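PDB 5VQE: beta-glucoside phosphorylase BglX from Unidentified, which probably cleaves beta-glucosides by transferring the glucosyl unit to phosphate, as a phosphorylase of glycoside hydrolase family 3. Local coordinates for residues S112-A117 with N161-G166; T144-I149 with A176-C180. All blocks are in the same frame, centred on the assembly; numbering follows the deposited sequence.

Interaction 1 (S112-A117 with N161-G166)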
loop_
_atom_site.group_PDB
_atom_site.type_symbol
_atom_site.label_atom_id
_atom_site.label_comp_id
_atom_site.label_asym_id
_atom_site.label_seq_id
_atom_site.Cartn_x
_atom_site.Cartn_y
_atom_site.Cartn_z
ATOM N N SER A 112 -6.118 5.946 -4.667
ATOM C CA SER A 112 -5.611 5.547 -3.364
ATOM C C SER A 112 -6.743 4.895 -2.573
ATOM O O SER A 112 -7.922 5.150 -2.835
ATOM C CB SER A 112 -5.063 6.754 -2.599
ATOM O OG SER A 112 -6.107 7.671 -2.285
ATOM N N PRO A 113 -6.411 4.043 -1.598
ATOM C CA PRO A 113 -7.474 3.484 -0.747
ATOM C C PRO A 113 -8.294 4.544 -0.034
ATOM O O PRO A 113 -9.511 4.375 0.139
ATOM C CB PRO A 113 -6.694 2.600 0.235
ATOM C CG PRO A 113 -5.492 2.174 -0.542
ATOM C CD PRO A 113 -5.121 3.365 -1.384
ATOM N N MET A 114 -7.668 5.645 0.386
ATOM C CA MET A 114 -8.427 6.653 1.109
ATOM C C MET A 114 -9.422 7.343 0.191
ATOM O O MET A 114 -10.538 7.662 0.615
ATOM C CB MET A 114 -7.497 7.679 1.755
ATOM C CG MET A 114 -8.261 8.673 2.603
ATOM S SD MET A 114 -7.226 9.858 3.443
ATOM C CE MET A 114 -6.572 8.828 4.769
ATOM N N GLY A 115 -9.047 7.561 -1.071
ATOM C CA GLY A 115 -10.007 8.079 -2.032
ATOM C C GLY A 115 -11.204 7.162 -2.181
ATOM O O GLY A 115 -12.350 7.612 -2.202
ATOM N N VAL A 116 -10.952 5.861 -2.291
ATOM C CA VAL A 116 -12.028 4.877 -2.260
ATOM C C VAL A 116 -12.863 5.028 -0.996
ATOM O O VAL A 116 -14.098 4.960 -1.036
ATOM C CB VAL A 116 -11.433 3.466 -2.375
ATOM C CG1 VAL A 116 -12.490 2.394 -2.060
ATOM C CG2 VAL A 116 -10.844 3.275 -3.765
ATOM N N ALA A 117 -12.204 5.201 0.154
ATOM C CA ALA A 117 -12.936 5.319 1.411
ATOM C C ALA A 117 -13.819 6.559 1.427
ATOM O O ALA A 117 -14.905 6.544 2.020
ATOM C CB ALA A 117 -11.965 5.366 2.588
ATOM N N ASN A 161 -1.620 7.231 6.072
ATOM C CA ASN A 161 -2.141 8.350 5.267
ATOM C C ASN A 161 -3.055 7.782 4.182
ATOM O O ASN A 161 -3.922 6.947 4.492
ATOM C CB ASN A 161 -0.948 9.153 4.762
ATOM C CG ASN A 161 -1.326 10.556 4.345
ATOM O OD1 ASN A 161 -1.477 10.854 3.152
ATOM N ND2 ASN A 161 -1.484 11.434 5.330
ATOM N N VAL A 162 -2.889 8.165 2.915
ATOM C CA VAL A 162 -3.823 7.745 1.878
ATOM C C VAL A 162 -3.737 6.264 1.553
ATOM O O VAL A 162 -4.574 5.771 0.798
ATOM C CB VAL A 162 -3.620 8.543 0.571
ATOM C CG1 VAL A 162 -3.930 10.012 0.795
ATOM C CG2 VAL A 162 -2.220 8.358 0.011
ATOM N N ARG A 163 -2.750 5.537 2.084
ATOM C CA ARG A 163 -2.704 4.095 1.874
ATOM C C ARG A 163 -3.761 3.361 2.686
ATOM O O ARG A 163 -3.990 2.168 2.444
ATOM C CB ARG A 163 -1.318 3.547 2.221
ATOM C CG ARG A 163 -0.191 4.067 1.325
ATOM C CD ARG A 163 1.158 3.584 1.829
ATOM N NE ARG A 163 1.424 2.190 1.494
ATOM C CZ ARG A 163 2.276 1.411 2.153
ATOM N NH1 ARG A 163 2.943 1.883 3.204
ATOM N NH2 ARG A 163 2.452 0.154 1.775
ATOM N N THR A 164 -4.398 4.036 3.637
ATOM C CA THR A 164 -5.431 3.453 4.476
ATOM C C THR A 164 -6.813 3.855 3.975
ATOM O O THR A 164 -6.975 4.757 3.150
ATOM C CB THR A 164 -5.286 3.900 5.938
ATOM O OG1 THR A 164 -5.761 5.245 6.080
ATOM C CG2 THR A 164 -3.847 3.819 6.419
ATOM N N TYR A 165 -7.822 3.169 4.508
ATOM C CA TYR A 165 -9.213 3.551 4.343
ATOM C C TYR A 165 -9.657 4.554 5.403
ATOM O O TYR A 165 -10.856 4.671 5.685
ATOM C CB TYR A 165 -10.111 2.308 4.370
ATOM C CG TYR A 165 -9.838 1.356 3.233
ATOM C CD1 TYR A 165 -10.051 1.738 1.915
ATOM C CD2 TYR A 165 -9.355 0.077 3.472
ATOM C CE1 TYR A 165 -9.789 0.876 0.868
ATOM C CE2 TYR A 165 -9.093 -0.794 2.425
ATOM C CZ TYR A 165 -9.308 -0.384 1.130
ATOM O OH TYR A 165 -9.041 -1.242 0.093
ATOM N N GLY A 166 -8.714 5.284 5.987
ATOM C CA GLY A 166 -9.041 6.342 6.918
ATOM C C GLY A 166 -8.894 5.923 8.363
ATOM O O GLY A 166 -8.114 5.023 8.682
#
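This is a buried helix-to-loop contact: the first turn of helix 113-119 sits against the loop that runs from strand 143-144 to helix 169-184 in the N-terminal domain of the enzyme. Ser-112 is the N-cap; its OG accepts from Gly-115 N at 3.2 Å and also bonds to the carbonyl of Tyr-530. Pro-113 follows as first residue of the helix, where it has no amide hydrogen to offer. Met-114 N, which an N-terminal turn leaves without a helical acceptor, donates instead to Val-162 O at 3.1 Å, so the loop supplies the acceptor for this one amide of the first turn. The proline ring fills the bend of the loop, with Pro-113 CD 3.3 Å from Val-162 O and Pro-113 CG 3.3 Å from Arg-163 O. Pro-113 CB makes an off-centre CH-pi contact with the Tyr-165 ring, 4.1 Å from the centroid. In this TIM-barrel-type family the loops after the strands form the sugar site, and this one delivers Arg-163: its CA-to-CB bond points away from helix 113-119, NH2 binds O3 of the fluoroglucose, and NE forms a salt bridge with Glu-94. The loop holds its own shape through Thr-164, whose OG1 donates to Asn-161 O at 3.0 Å; the same OG1 accepts from Gly-166 N at 3.0 Å, which makes an ST turn. Gly-166 adopts a positive phi at which a CB would clash with the preceding carbonyl. The Met-114 methyl CE lies 3.3 Å from Asn-161 O and 4.1 Å from Gly-166 CA, and Ala-117 CB touches Tyr-165 O at 3.4 Å.

Interaction 2 (T144-I149 with A176-C180). With G2F (2-deoxy-2-fluoro-alpha-D-glucopyranose), chain B.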
loop_
_atom_site.group_PDB
_atom_site.type_symbol
_atom_site.label_atom_id
_atom_site.label_comp_id
_atom_site.label_asym_id
_atom_site.label_seq_id
_atom_site.Cartn_x
_atom_site.Cartn_y
_atom_site.Cartn_z
ATOM N N THR A 144 -1.556 -10.600 -3.920
ATOM C CA THR A 144 -1.438 -9.162 -3.718
ATOM C C THR A 144 -1.180 -8.903 -2.243
ATOM O O THR A 144 -1.855 -9.474 -1.379
ATOM C CB THR A 144 -2.671 -8.392 -4.193
ATOM O OG1 THR A 144 -2.414 -6.991 -4.066
ATOM C CG2 THR A 144 -3.917 -8.734 -3.395
ATOM N N TYR A 145 -0.165 -8.089 -1.966
ATOM C CA TYR A 145 0.193 -7.730 -0.599
ATOM C C TYR A 145 -0.751 -6.642 -0.094
ATOM O O TYR A 145 -0.308 -5.564 0.308
ATOM C CB TYR A 145 1.644 -7.245 -0.536
ATOM C CG TYR A 145 2.723 -8.299 -0.634
ATOM C CD1 TYR A 145 2.523 -9.597 -0.177
ATOM C CD2 TYR A 145 3.975 -7.970 -1.145
ATOM C CE1 TYR A 145 3.536 -10.538 -0.240
ATOM C CE2 TYR A 145 4.990 -8.902 -1.206
ATOM C CZ TYR A 145 4.772 -10.179 -0.753
ATOM O OH TYR A 145 5.804 -11.093 -0.826
ATOM N N GLU A 146 -2.050 -6.900 -0.164
ATOM C CA GLU A 146 -3.083 -5.946 0.212
ATOM C C GLU A 146 -4.309 -6.741 0.639
ATOM O O GLU A 146 -4.467 -7.897 0.236
ATOM C CB GLU A 146 -3.444 -5.022 -0.956
ATOM C CG GLU A 146 -2.290 -4.546 -1.835
ATOM C CD GLU A 146 -1.448 -3.441 -1.229
ATOM O OE1 GLU A 146 -1.920 -2.743 -0.302
ATOM O OE2 GLU A 146 -0.299 -3.263 -1.701
ATOM N N PRO A 147 -5.224 -6.136 1.407
ATOM C CA PRO A 147 -5.388 -4.728 1.772
ATOM C C PRO A 147 -4.713 -4.281 3.058
ATOM O O PRO A 147 -4.465 -5.044 3.988
ATOM C CB PRO A 147 -6.899 -4.602 1.932
ATOM C CG PRO A 147 -7.274 -5.912 2.544
ATOM C CD PRO A 147 -6.373 -6.938 1.872
ATOM N N ILE A 148 -4.435 -2.988 3.076
ATOM C CA ILE A 148 -3.923 -2.306 4.255
ATOM C C ILE A 148 -5.083 -2.041 5.200
ATOM O O ILE A 148 -6.044 -1.349 4.841
ATOM C CB ILE A 148 -3.221 -1.001 3.860
ATOM C CG1 ILE A 148 -1.932 -1.337 3.101
ATOM C CG2 ILE A 148 -2.911 -0.135 5.088
ATOM C CD1 ILE A 148 -1.301 -0.167 2.414
ATOM N N ILE A 149 -4.995 -2.593 6.407
ATOM C CA ILE A 149 -6.026 -2.391 7.417
ATOM C C ILE A 149 -5.422 -1.669 8.612
ATOM O O ILE A 149 -5.907 -1.793 9.740
ATOM C CB ILE A 149 -6.688 -3.722 7.823
ATOM C CG1 ILE A 149 -5.645 -4.738 8.301
ATOM C CG2 ILE A 149 -7.502 -4.261 6.659
ATOM C CD1 ILE A 149 -6.266 -5.988 8.917
ATOM N N ALA A 176 -12.035 -3.151 3.390
ATOM C CA ALA A 176 -11.051 -4.216 3.218
ATOM C C ALA A 176 -11.716 -5.535 2.839
ATOM O O ALA A 176 -11.194 -6.284 2.009
ATOM C CB ALA A 176 -10.230 -4.377 4.493
ATOM N N LYS A 177 -12.863 -5.851 3.445
ATOM C CA LYS A 177 -13.572 -7.068 3.056
ATOM C C LYS A 177 -13.991 -7.014 1.593
ATOM O O LYS A 177 -13.921 -8.023 0.876
ATOM C CB LYS A 177 -14.805 -7.271 3.933
ATOM C CG LYS A 177 -14.541 -7.730 5.356
ATOM C CD LYS A 177 -15.896 -7.992 6.022
ATOM C CE LYS A 177 -15.793 -8.427 7.461
ATOM N NZ LYS A 177 -17.165 -8.574 8.052
ATOM N N ALA A 178 -14.448 -5.845 1.143
ATOM C CA ALA A 178 -14.845 -5.666 -0.249
ATOM C C ALA A 178 -13.654 -5.770 -1.194
ATOM O O ALA A 178 -13.756 -6.389 -2.261
ATOM C CB ALA A 178 -15.541 -4.322 -0.424
ATOM N N TYR A 179 -12.524 -5.151 -0.839
ATOM C CA TYR A 179 -11.317 -5.315 -1.642
ATOM C C TYR A 179 -11.005 -6.795 -1.810
ATOM O O TYR A 179 -10.739 -7.271 -2.922
ATOM C CB TYR A 179 -10.139 -4.573 -0.995
ATOM C CG TYR A 179 -8.812 -4.746 -1.726
ATOM C CD1 TYR A 179 -8.027 -5.873 -1.516
ATOM C CD2 TYR A 179 -8.346 -3.783 -2.620
ATOM C CE1 TYR A 179 -6.817 -6.046 -2.173
ATOM C CE2 TYR A 179 -7.127 -3.953 -3.291
ATOM C CZ TYR A 179 -6.373 -5.089 -3.058
ATOM O OH TYR A 179 -5.170 -5.290 -3.700
ATOM N N CYS A 180 -11.061 -7.546 -0.710
ATOM C CA CYS A 180 -10.778 -8.974 -0.785
ATOM C C CYS A 180 -11.795 -9.694 -1.659
ATOM O O CYS A 180 -11.441 -10.632 -2.385
ATOM C CB CYS A 180 -10.759 -9.584 0.612
ATOM S SG CYS A 180 -9.365 -9.029 1.648
HETATM C C1 G2F B . 7.169 -3.863 3.503
HETATM C C2 G2F B . 5.990 -2.838 3.434
HETATM C C3 G2F B . 4.749 -3.573 2.846
HETATM C C4 G2F B . 5.146 -4.198 1.473
HETATM C C5 G2F B . 6.356 -5.165 1.708
HETATM C C6 G2F B . 6.858 -5.778 0.340
HETATM O O3 G2F B . 3.775 -2.603 2.566
HETATM O O4 G2F B . 4.069 -4.989 1.046
HETATM O O5 G2F B . 7.434 -4.411 2.235
HETATM O O6 G2F B . 7.088 -4.729 -0.557
HETATM F F2 G2F B . 5.689 -2.395 4.675
#
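Pro-147 lies over the side of helix 169-184, its CB 3.8 Å from Tyr-179 CD1, its CG 3.9 Å from Ala-176 CB and its CD 3.7 Å from Cys-180 SG. The Glu-146 to Pro-147 peptide bond is cis, and the Pro-147 CA-to-CB bond points toward the helix. Ile-149 extends the apolar patch, with CG2 3.5 Å from Ala-176 CB. Tyr-179 reaches back along the loop: its OH accepts from Thr-144 OG1 at a long 3.3 Å, lies 3.3 Å from Glu-146 CB, and bonds to the carbonyl of Leu-93. In the barrel, segment 144-149 runs from the end of strand 143-144 alongside strand 191-195, with helix 169-184 packed on its outer side. Tyr-145, at the centre of an inverse gamma turn, points away from the helix and enters the sugar pocket, its CB 3.7 Å from O4 of G2F. The carboxylate of Glu-146 also leads away from the helix, to a salt bridge with Lys-193, whose NZ also hydrogen-bonds G2F. The helix side is thus mostly apolar, closed by one long hydroxyl-hydroxyl hydrogen bond, while the Tyr-145 side chain and the Glu-146 carboxylate turn to the sugar side.

Interactions 1 and 2 have centres 11 Å apart, and their segments alternate along the chain: 112-117, 144-149, 161-166, 176-180. Both use the loop between strand 143-144 and helix 169-184, interaction 2 at its start (144-149) and interaction 1 near its end (161-166), and all four segments belong to the TIM-barrel-type N-terminal domain. They meet directly: Tyr-165 OH lies 3.7 Å from Tyr-179 CB, and Arg-163 O lies 3.6 Å from Ile-148 CB. Helix 122-138 touches both tyrosines through Leu-128. The same connection is thus braced by helix 113-119 and by helix 169-184, while sending Tyr-145 and Arg-163 into one sugar pocket.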